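Local coordinates for attachment invasion locus protein (Yersinia pestis, PDB 3QRA) that promotes attachment to and invasion of eukaryotic host cells as an eight-stranded beta-barrel of the bacterial outer membrane, at residues Y36-N39 and G43-G46; N31-Y36 and S87-L92. One frame throughout, in Å; residues are numbered along the deposited sequence.

Contact 1: residues Y36-N39 and G43-G46. With C8E ((hydroxyethyloxy)tri(ethyloxy)octane), chain E.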
# COMPACT_ATOMS: atom_id res chain seq x y z
N TYR A 36 -11.72 9.46 -8.01
CA TYR A 36 -12.71 10.12 -8.83
C TYR A 36 -13.73 10.77 -7.90
O TYR A 36 -14.25 10.12 -7.00
CB TYR A 36 -13.41 9.15 -9.78
CG TYR A 36 -14.35 9.86 -10.74
CD1 TYR A 36 -13.89 10.36 -11.95
CD2 TYR A 36 -15.69 10.04 -10.42
CE1 TYR A 36 -14.72 11.01 -12.83
CE2 TYR A 36 -16.55 10.71 -11.32
CZ TYR A 36 -16.05 11.18 -12.51
OH TYR A 36 -16.85 11.83 -13.43
N GLU A 37 -13.99 12.03 -8.12
CA GLU A 37 -14.90 12.79 -7.30
C GLU A 37 -16.27 12.87 -8.00
O GLU A 37 -16.36 13.40 -9.04
CB GLU A 37 -14.33 14.17 -7.01
CG GLU A 37 -13.14 14.19 -6.09
CD GLU A 37 -12.49 15.52 -5.92
OE1 GLU A 37 -13.06 16.41 -5.33
OE2 GLU A 37 -11.37 15.67 -6.39
N PHE A 38 -17.28 12.27 -7.39
CA PHE A 38 -18.65 12.19 -7.89
C PHE A 38 -19.38 13.48 -7.73
O PHE A 38 -20.27 13.76 -8.45
CB PHE A 38 -19.47 11.25 -7.06
CG PHE A 38 -19.00 9.93 -7.04
CD1 PHE A 38 -18.88 9.25 -8.20
CD2 PHE A 38 -18.65 9.34 -5.88
CE1 PHE A 38 -18.41 8.00 -8.20
CE2 PHE A 38 -18.22 8.09 -5.88
CZ PHE A 38 -18.08 7.41 -7.03
N ASN A 39 -19.03 14.21 -6.71
CA ASN A 39 -19.56 15.55 -6.47
C ASN A 39 -18.50 16.38 -5.74
O ASN A 39 -17.37 15.96 -5.64
CB ASN A 39 -20.92 15.52 -5.75
CG ASN A 39 -20.85 14.90 -4.38
OD1 ASN A 39 -19.97 15.23 -3.59
ND2 ASN A 39 -21.79 14.00 -4.08
N GLY A 43 -16.24 11.16 -3.07
CA GLY A 43 -15.64 10.46 -4.19
C GLY A 43 -15.26 9.05 -3.82
O GLY A 43 -15.57 8.57 -2.73
N VAL A 44 -14.58 8.38 -4.75
CA VAL A 44 -14.07 7.05 -4.49
C VAL A 44 -12.60 7.02 -4.85
O VAL A 44 -12.14 7.75 -5.73
CB VAL A 44 -14.82 5.96 -5.30
CG1 VAL A 44 -14.72 6.23 -6.82
CG2 VAL A 44 -14.26 4.56 -4.95
N ILE A 45 -11.85 6.20 -4.14
CA ILE A 45 -10.44 6.04 -4.43
C ILE A 45 -10.09 4.56 -4.46
O ILE A 45 -10.63 3.75 -3.69
CB ILE A 45 -9.57 6.87 -3.46
CG1 ILE A 45 -8.09 6.80 -3.85
CG2 ILE A 45 -9.80 6.42 -2.03
CD1 ILE A 45 -7.24 7.95 -3.28
N GLY A 46 -9.21 4.20 -5.39
CA GLY A 46 -8.73 2.84 -5.54
C GLY A 46 -7.22 2.88 -5.40
O GLY A 46 -6.58 3.86 -5.77
C1 C8E E . -5.03 2.70 -9.51
C2 C8E E . -5.41 1.51 -8.64
C3 C8E E . -6.92 1.30 -8.68
C4 C8E E . -7.27 -0.17 -8.49
C5 C8E E . -8.39 -0.33 -7.47
C6 C8E E . -9.57 -1.08 -8.07
C7 C8E E . -10.56 -1.49 -6.99
C8 C8E E . -11.88 -1.97 -7.60
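Tyr36 and Val44 form an antiparallel hydrogen-bonded pair, Tyr36 N to Val44 O and Val44 N to Tyr36 O both measuring 2.9 Å, and one residue nearer the turn Glu37 and Gly43 make a non-hydrogen-bonded pair with CA atoms 4.0 Å apart. Gly43 is buried there, its CA 3.2 Å from Tyr36 O. The chain leaves the strand at Phe38, whose ring swings back across the second strand. With CG anti to its own carbonyl carbon (chi1 -61°), the ring sets CD2 3.6 Å from Gly43 CA and CZ 3.6 Å from Val44 CG1, meeting both obliquely. The CG1 branch of Val44 thus lies against Phe38, with Tyr36 CB more loosely placed at 4.4 Å. Tyr36 and Val44 point to the same face of the sheet, and Phe38 CD1 lies at the edge of the Tyr36 ring, in its plane. Glu37 points to the other face, into the barrel, where its carboxylate is bonded by Met1 N and forms salt bridges with Arg81 and Arg156. Farther along, Gly46 brings its backbone C within 3.7 Å of C3 of a bound C8E detergent molecule. This is the closing end of a beta hairpin, the tight connection between neighbouring strands 28-37 and 42-53 of an outer-membrane beta-barrel.

Contact 2: residues N31-Y36 and S87-L92. With C8E ((hydroxyethyloxy)tri(ethyloxy)octane), chain E.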
# COMPACT_ATOMS: atom_id res chain seq x y z
N ASN A 31 3.10 2.33 -5.08
CA ASN A 31 1.66 2.45 -4.87
C ASN A 31 1.08 3.34 -5.96
O ASN A 31 1.57 4.44 -6.19
CB ASN A 31 1.43 3.06 -3.49
CG ASN A 31 -0.01 3.42 -3.22
OD1 ASN A 31 -0.29 4.49 -2.67
ND2 ASN A 31 -0.94 2.53 -3.59
N LEU A 32 0.06 2.84 -6.67
CA LEU A 32 -0.70 3.67 -7.60
C LEU A 32 -2.07 3.92 -6.97
O LEU A 32 -2.71 2.99 -6.48
CB LEU A 32 -0.89 2.94 -8.93
CG LEU A 32 0.40 2.66 -9.71
CD1 LEU A 32 0.19 1.57 -10.77
CD2 LEU A 32 0.92 3.94 -10.35
N LYS A 33 -2.51 5.18 -6.96
CA LYS A 33 -3.87 5.48 -6.50
C LYS A 33 -4.61 6.26 -7.56
O LYS A 33 -4.02 7.10 -8.25
CB LYS A 33 -3.87 6.23 -5.16
CG LYS A 33 -3.39 5.39 -3.97
CD LYS A 33 -4.15 5.82 -2.69
CE LYS A 33 -3.65 5.05 -1.46
NZ LYS A 33 -2.30 5.51 -1.02
N TYR A 34 -5.91 5.98 -7.68
CA TYR A 34 -6.77 6.68 -8.63
C TYR A 34 -8.03 7.11 -7.90
O TYR A 34 -8.69 6.30 -7.27
CB TYR A 34 -7.14 5.78 -9.81
CG TYR A 34 -8.24 6.39 -10.66
CD1 TYR A 34 -7.96 7.40 -11.57
CD2 TYR A 34 -9.56 6.00 -10.51
CE1 TYR A 34 -8.98 7.98 -12.33
CE2 TYR A 34 -10.58 6.57 -11.26
CZ TYR A 34 -10.28 7.55 -12.17
OH TYR A 34 -11.30 8.11 -12.90
N ARG A 35 -8.33 8.40 -7.98
CA ARG A 35 -9.47 8.98 -7.27
C ARG A 35 -10.42 9.59 -8.27
O ARG A 35 -10.00 10.17 -9.27
CB ARG A 35 -9.00 10.07 -6.31
CG ARG A 35 -10.13 10.81 -5.59
CD ARG A 35 -9.55 11.95 -4.76
NE ARG A 35 -10.57 12.78 -4.12
CZ ARG A 35 -10.27 13.82 -3.35
NH1 ARG A 35 -9.00 14.12 -3.15
NH2 ARG A 35 -11.24 14.55 -2.77
N TYR A 36 -11.72 9.46 -8.01
CA TYR A 36 -12.71 10.12 -8.83
C TYR A 36 -13.73 10.77 -7.90
O TYR A 36 -14.25 10.12 -7.00
CB TYR A 36 -13.41 9.15 -9.78
CG TYR A 36 -14.35 9.86 -10.74
CD1 TYR A 36 -13.89 10.36 -11.95
CD2 TYR A 36 -15.69 10.04 -10.42
CE1 TYR A 36 -14.72 11.01 -12.83
CE2 TYR A 36 -16.55 10.71 -11.32
CZ TYR A 36 -16.05 11.18 -12.51
OH TYR A 36 -16.85 11.83 -13.43
N SER A 87 -8.38 16.19 1.74
CA SER A 87 -9.42 15.18 1.70
C SER A 87 -8.94 13.97 2.49
O SER A 87 -7.75 13.67 2.50
CB SER A 87 -9.70 14.76 0.26
OG SER A 87 -10.06 15.88 -0.53
N LEU A 88 -9.88 13.27 3.11
CA LEU A 88 -9.57 12.09 3.93
C LEU A 88 -10.24 10.86 3.37
O LEU A 88 -11.36 10.92 2.90
CB LEU A 88 -10.11 12.29 5.34
CG LEU A 88 -9.73 13.56 6.10
CD1 LEU A 88 -10.49 13.61 7.43
CD2 LEU A 88 -8.24 13.62 6.32
N TYR A 89 -9.60 9.71 3.45
CA TYR A 89 -10.24 8.51 2.92
C TYR A 89 -10.00 7.25 3.76
O TYR A 89 -9.03 7.15 4.53
CB TYR A 89 -9.85 8.29 1.46
CG TYR A 89 -8.35 8.15 1.18
CD1 TYR A 89 -7.68 6.94 1.41
CD2 TYR A 89 -7.62 9.21 0.63
CE1 TYR A 89 -6.33 6.80 1.14
CE2 TYR A 89 -6.25 9.07 0.34
CZ TYR A 89 -5.62 7.87 0.59
OH TYR A 89 -4.27 7.73 0.28
N GLY A 90 -10.91 6.29 3.61
CA GLY A 90 -10.78 4.98 4.25
C GLY A 90 -10.93 3.91 3.18
O GLY A 90 -11.78 4.01 2.30
N LEU A 91 -10.09 2.87 3.27
CA LEU A 91 -9.99 1.85 2.23
C LEU A 91 -10.14 0.44 2.80
O LEU A 91 -9.77 0.17 3.94
CB LEU A 91 -8.63 1.94 1.54
CG LEU A 91 -8.26 3.31 0.97
CD1 LEU A 91 -6.88 3.29 0.35
CD2 LEU A 91 -9.30 3.75 -0.06
N LEU A 92 -10.71 -0.44 1.99
CA LEU A 92 -10.88 -1.83 2.33
C LEU A 92 -10.61 -2.65 1.08
O LEU A 92 -10.92 -2.22 -0.05
CB LEU A 92 -12.31 -2.10 2.80
CG LEU A 92 -12.61 -3.54 3.22
CD1 LEU A 92 -11.82 -3.90 4.45
CD2 LEU A 92 -14.12 -3.71 3.48
C1 C8E E . -5.03 2.70 -9.51
C2 C8E E . -5.41 1.51 -8.64
C3 C8E E . -6.92 1.30 -8.68
C4 C8E E . -7.27 -0.17 -8.49
C5 C8E E . -8.39 -0.33 -7.47
C6 C8E E . -9.57 -1.08 -8.07
C7 C8E E . -10.56 -1.49 -6.99
C8 C8E E . -11.88 -1.97 -7.60
O HOH W 1 -7.59 16.47 -1.47
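Arg35 reaches Ser87 because its CG stands anti to the backbone N (chi1 175°) and the chain stays extended to NE, whereas the Lys33 chain kinks at its second and last torsions, which brings NZ and CE to the hydroxyl end of Tyr89. The Arg35 guanidinium donates from NH2 to Ser87 OG at 2.9 Å, a bond bent to 145° at the hydrogen, with the hydroxyl lying near the edge of the group but 21° out of its plane. A water in that plane completes a small ring: it accepts from Arg35 NH1 and, at 2.7 Å, from Ser87 OG. Gln123 takes a further bond from NH1, so several partners fix the rotation of this buried guanidinium.

Lys33 crosses the Tyr89 ring obliquely at its phenolic end. CE lies 4.0 Å from Tyr89 CZ, while NZ makes only a weak hydrogen bond to Tyr89 OH at 3.2 Å. The ammonium is held more firmly elsewhere, by Asn31 OD1 at 2.8 Å within its own strand, by Ser135, and by a salt bridge to Asp133, whose carboxylate also bonds Tyr89 OH; this shared acid probably stabilises the buried positive charge. Beside the polar cluster, Leu91 CD1 touches Lys33 CE at 4.1 Å, adding an apolar contact to the aliphatic part of the lysine.

Leu32 and Tyr34 alternate to the outer surface, where Tyr34 CB lies 3.7 Å from C1 of a bound C8E. The two strands are not neighbours: their segment axes approach no closer than 11.5 Å, and side chains and a water span the gap. Such a network of charged and polar groups filling the interior, with apolar and aromatic residues facing the lipid side, is characteristic of small outer-membrane beta-barrels.

How the contacts relate
Contact 1 joins strand 28-37 to its neighbour 42-53 through the backbone, whereas contact 2 joins the same strand to 86-102 across the barrel interior; their centres lie 8 Å apart. Along the chain, 31-36 runs directly into 36-39, with Tyr36 in both, followed by 43-46 and, much later, 87-92. The hairpin ladder continues from one contact to the other, as Gly46 N probably bonds Tyr34 O. Ile45 points inward and packs its CG2 on Leu91 CD2 at 3.4 Å. One strand therefore contributes both to the barrel wall and to its filled core, while the same detergent molecule rests against the outside of both contacts.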